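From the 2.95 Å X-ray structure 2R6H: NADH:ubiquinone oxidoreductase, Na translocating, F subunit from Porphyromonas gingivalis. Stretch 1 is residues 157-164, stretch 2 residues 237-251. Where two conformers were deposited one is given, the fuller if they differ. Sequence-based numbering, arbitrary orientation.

Stretch 1 (157-164) AEMLYIGG
Stretch 2 (237-251) FIHQVIYDNYLKDHD

Met159 to Gly163 form an extended strand, with phi between about -93° and -126° and psi between 106° and 154°. Stretch 2 is a helix from Ile238 to Leu247. Phe237 sits at the N-cap position, and its O accepts from Val241 N at 2.8 Å. Regular helical bonds follow, such as Ile242 N to Ile238 O at 2.8 Å. Near the end the helix widens into a pi-type turn over 243-247: Leu247 N reaches Ile242 O at 3.2 Å. A type I beta turn from Leu247 to His250 comes next, closed by His250 N to Leu247 O at 2.6 Å.

The strand and helix run roughly antiparallel. Their axes make an angle of 153° and approach to 10.1 Å. Ile162 CA lies 7.7 Å from Ile238 CA, whereas Glu158 CA and His250 CA are 11.7 Å apart. The backbones therefore diverge toward the Glu158 end, where longer side chains fill the gap. The buried surface totals 337 Å².

Glu158, Leu160 and Ile162 point toward the helix, as expected for alternate strand residues. Tyr161 points away. On the helix, Ile238, Ile242 and Tyr246 face the strand at intervals of four, about one turn each.

The close end is apolar. Ile162 (chi1 m, chi2 t) places CG2 3.4 Å from Ile238 CG2, a tight contact. Ile162 CG1 lies 3.7 Å from Ile242 CD1. Ile238 has an off-well chi1 of -128° with chi2 m; Ile242 is m, t. Gly163 has no side chain, but its O lies 4.4 Å from Ile238 CG1.

Leu160 (t, t) fills the middle. Leu160 CD2 is 4.2 Å from Ile242 CD1. Leu160 CD1 is 3.8 Å from both Tyr246 CD2, at the ring edge, and Leu247 CD2. Leu247 (chi1 m, chi2 t) leaves its backbone sideways, but its end comes nearer the strand. These branched aliphatic side chains suit a buried, water-poor contact.

The wide end is polar. Glu158 is extended, with chi1 and chi2 both t and chi3 -12°, so its carboxylate spans the gap. Tyr246 (chi1 t, chi2 55°) donates from OH to Glu158 OE2 at 2.3 Å, a very short hydrogen bond. The Tyr246 ring thus offers its edge to Leu160 and its hydroxyl to Glu158, serving apolar and polar neighbours together. His250 (chi1 t, chi2 -93°) points toward the strand from beyond the helix. His250 NE2 donates a weak hydrogen bond to Glu158 OE1 at 3.1 Å, with an angle of 129°.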

# COMPACT_ATOMS: atom_id res chain seq x y z
N ALA A 157 4.54 -23.93 -1.27
CA ALA A 157 3.48 -23.72 -0.27
C ALA A 157 2.32 -22.85 -0.76
O ALA A 157 2.48 -22.05 -1.68
CB ALA A 157 4.09 -23.10 0.98
N GLU A 158 1.15 -22.99 -0.14
CA GLU A 158 0.07 -22.06 -0.43
C GLU A 158 0.44 -20.68 0.08
O GLU A 158 1.05 -20.55 1.14
CB GLU A 158 -1.24 -22.50 0.21
CG GLU A 158 -2.40 -21.54 -0.08
CD GLU A 158 -3.72 -21.96 0.56
OE1 GLU A 158 -3.83 -23.12 1.05
OE2 GLU A 158 -4.65 -21.12 0.56
N MSE A 159 0.08 -19.65 -0.67
CA MSE A 159 0.28 -18.29 -0.21
C MSE A 159 -1.06 -17.63 0.08
O MSE A 159 -2.02 -17.78 -0.68
CB MSE A 159 1.04 -17.48 -1.24
CG MSE A 159 2.13 -18.24 -1.98
SE MSE A 159 3.40 -17.08 -2.94
CE MSE A 159 3.53 -18.08 -4.63
N LEU A 160 -1.11 -16.89 1.19
CA LEU A 160 -2.25 -16.05 1.51
C LEU A 160 -1.77 -14.63 1.78
O LEU A 160 -1.06 -14.39 2.76
CB LEU A 160 -2.98 -16.59 2.74
CG LEU A 160 -4.44 -16.18 2.93
CD1 LEU A 160 -5.16 -17.16 3.84
CD2 LEU A 160 -4.54 -14.76 3.47
N TYR A 161 -2.14 -13.70 0.91
CA TYR A 161 -1.77 -12.29 1.05
C TYR A 161 -2.84 -11.50 1.78
O TYR A 161 -4.02 -11.63 1.49
CB TYR A 161 -1.51 -11.67 -0.32
CG TYR A 161 -0.16 -12.01 -0.89
CD1 TYR A 161 0.04 -13.19 -1.60
CD2 TYR A 161 0.92 -11.16 -0.72
CE1 TYR A 161 1.28 -13.50 -2.11
CE2 TYR A 161 2.16 -11.46 -1.22
CZ TYR A 161 2.34 -12.63 -1.92
OH TYR A 161 3.58 -12.92 -2.43
N ILE A 162 -2.42 -10.69 2.74
CA ILE A 162 -3.35 -9.88 3.52
C ILE A 162 -2.92 -8.43 3.44
O ILE A 162 -1.95 -8.04 4.07
CB ILE A 162 -3.31 -10.25 5.02
CG1 ILE A 162 -3.53 -11.75 5.24
CG2 ILE A 162 -4.34 -9.44 5.79
CD1 ILE A 162 -3.53 -12.14 6.68
N GLY A 163 -3.63 -7.61 2.68
CA GLY A 163 -3.23 -6.22 2.59
C GLY A 163 -4.22 -5.26 3.21
O GLY A 163 -5.41 -5.56 3.28
N GLY A 164 -3.72 -4.10 3.63
CA GLY A 164 -4.56 -3.00 4.07
C GLY A 164 -3.91 -1.66 3.75
O GLY A 164 -2.69 -1.54 3.84
N PHE A 237 -13.75 -6.79 9.59
CA PHE A 237 -12.29 -6.78 9.73
C PHE A 237 -11.62 -7.82 8.82
O PHE A 237 -12.14 -8.92 8.65
CB PHE A 237 -11.90 -7.02 11.18
CG PHE A 237 -12.08 -5.83 12.09
CD1 PHE A 237 -11.58 -4.58 11.73
CD2 PHE A 237 -12.73 -5.96 13.30
CE1 PHE A 237 -11.74 -3.50 12.57
CE2 PHE A 237 -12.89 -4.88 14.14
CZ PHE A 237 -12.40 -3.65 13.78
N ILE A 238 -10.47 -7.50 8.25
CA ILE A 238 -9.84 -8.41 7.31
C ILE A 238 -9.60 -9.80 7.91
O ILE A 238 -9.92 -10.81 7.29
CB ILE A 238 -8.55 -7.82 6.70
CG1 ILE A 238 -8.61 -7.90 5.17
CG2 ILE A 238 -7.33 -8.55 7.19
CD1 ILE A 238 -9.06 -9.23 4.66
N HIS A 239 -9.05 -9.86 9.12
CA HIS A 239 -8.76 -11.13 9.77
C HIS A 239 -10.06 -11.92 10.05
O HIS A 239 -10.11 -13.14 9.92
CB HIS A 239 -7.98 -10.91 11.07
CG HIS A 239 -8.79 -10.27 12.15
ND1 HIS A 239 -9.01 -8.91 12.20
CD2 HIS A 239 -9.45 -10.80 13.21
CE1 HIS A 239 -9.78 -8.63 13.25
NE2 HIS A 239 -10.06 -9.76 13.87
N GLN A 240 -11.11 -11.20 10.43
CA GLN A 240 -12.40 -11.81 10.66
C GLN A 240 -12.91 -12.40 9.35
O GLN A 240 -13.30 -13.56 9.30
CB GLN A 240 -13.37 -10.79 11.25
CG GLN A 240 -14.62 -11.39 11.89
CD GLN A 240 -14.31 -12.32 13.04
OE1 GLN A 240 -14.04 -11.87 14.16
NE2 GLN A 240 -14.36 -13.63 12.79
N VAL A 241 -12.90 -11.59 8.29
CA VAL A 241 -13.32 -12.05 6.98
C VAL A 241 -12.53 -13.27 6.53
O VAL A 241 -13.10 -14.26 6.07
CB VAL A 241 -13.17 -10.94 5.92
CG1 VAL A 241 -13.54 -11.46 4.54
CG2 VAL A 241 -14.02 -9.73 6.29
N ILE A 242 -11.21 -13.20 6.68
CA ILE A 242 -10.33 -14.27 6.22
C ILE A 242 -10.58 -15.56 6.98
O ILE A 242 -10.62 -16.64 6.39
CB ILE A 242 -8.84 -13.88 6.37
CG1 ILE A 242 -8.42 -12.96 5.22
CG2 ILE A 242 -7.97 -15.12 6.42
CD1 ILE A 242 -7.16 -12.17 5.51
N TYR A 243 -10.75 -15.45 8.30
CA TYR A 243 -10.96 -16.61 9.15
C TYR A 243 -12.35 -17.20 8.94
O TYR A 243 -12.51 -18.41 8.81
CB TYR A 243 -10.76 -16.24 10.62
CG TYR A 243 -11.18 -17.33 11.58
CD1 TYR A 243 -10.41 -18.48 11.73
CD2 TYR A 243 -12.32 -17.20 12.35
CE1 TYR A 243 -10.79 -19.48 12.61
CE2 TYR A 243 -12.71 -18.19 13.23
CZ TYR A 243 -11.93 -19.33 13.36
OH TYR A 243 -12.31 -20.32 14.24
N ASP A 244 -13.36 -16.33 8.90
CA ASP A 244 -14.75 -16.77 8.82
C ASP A 244 -14.97 -17.65 7.59
O ASP A 244 -15.65 -18.67 7.67
CB ASP A 244 -15.69 -15.56 8.77
CG ASP A 244 -16.12 -15.12 10.16
OD1 ASP A 244 -15.63 -15.69 11.15
OD2 ASP A 244 -16.95 -14.19 10.25
N ASN A 245 -14.39 -17.25 6.46
CA ASN A 245 -14.76 -17.81 5.17
C ASN A 245 -13.80 -18.92 4.73
O ASN A 245 -14.24 -19.99 4.31
CB ASN A 245 -14.82 -16.71 4.11
CG ASN A 245 -15.87 -15.67 4.41
OD1 ASN A 245 -17.06 -15.87 4.15
ND2 ASN A 245 -15.45 -14.53 4.95
N TYR A 246 -12.51 -18.65 4.83
CA TYR A 246 -11.50 -19.50 4.22
C TYR A 246 -10.82 -20.39 5.26
O TYR A 246 -10.85 -21.62 5.15
CB TYR A 246 -10.45 -18.65 3.50
CG TYR A 246 -9.50 -19.46 2.64
CD1 TYR A 246 -9.97 -20.32 1.66
CD2 TYR A 246 -8.12 -19.35 2.81
CE1 TYR A 246 -9.10 -21.06 0.88
CE2 TYR A 246 -7.25 -20.09 2.04
CZ TYR A 246 -7.74 -20.94 1.07
OH TYR A 246 -6.87 -21.67 0.29
N LEU A 247 -10.22 -19.77 6.26
CA LEU A 247 -9.33 -20.47 7.18
C LEU A 247 -10.11 -21.46 8.04
O LEU A 247 -9.78 -22.65 8.08
CB LEU A 247 -8.58 -19.48 8.07
CG LEU A 247 -7.43 -18.71 7.41
CD1 LEU A 247 -6.45 -18.21 8.46
CD2 LEU A 247 -6.73 -19.58 6.38
N LYS A 248 -11.13 -20.97 8.73
CA LYS A 248 -11.93 -21.81 9.62
C LYS A 248 -12.11 -23.21 9.04
O LYS A 248 -11.86 -24.21 9.72
CB LYS A 248 -13.29 -21.16 9.89
CG LYS A 248 -14.10 -21.85 10.97
CD LYS A 248 -15.41 -21.12 11.23
CE LYS A 248 -16.44 -22.04 11.86
NZ LYS A 248 -16.81 -21.61 13.23
N ASP A 249 -12.56 -23.27 7.79
CA ASP A 249 -12.85 -24.54 7.14
C ASP A 249 -11.66 -25.18 6.42
O ASP A 249 -11.81 -26.18 5.74
CB ASP A 249 -14.02 -24.39 6.17
CG ASP A 249 -15.33 -24.03 6.87
OD1 ASP A 249 -15.46 -24.32 8.08
OD2 ASP A 249 -16.23 -23.48 6.20
N HIS A 250 -10.47 -24.61 6.57
CA HIS A 250 -9.30 -25.09 5.83
C HIS A 250 -8.67 -26.26 6.54
O HIS A 250 -8.62 -26.30 7.77
CB HIS A 250 -8.28 -23.97 5.67
CG HIS A 250 -7.18 -24.28 4.70
ND1 HIS A 250 -5.98 -24.82 5.08
CD2 HIS A 250 -7.10 -24.09 3.36
CE1 HIS A 250 -5.20 -24.96 4.03
NE2 HIS A 250 -5.86 -24.53 2.97
N ASP A 251 -8.18 -27.23 5.78
CA ASP A 251 -7.66 -28.47 6.38
C ASP A 251 -6.40 -28.24 7.20
O ASP A 251 -6.22 -28.86 8.25
CB ASP A 251 -7.43 -29.53 5.31
CG ASP A 251 -7.55 -30.94 5.85
OD1 ASP A 251 -7.53 -31.12 7.08
OD2 ASP A 251 -7.68 -31.88 5.03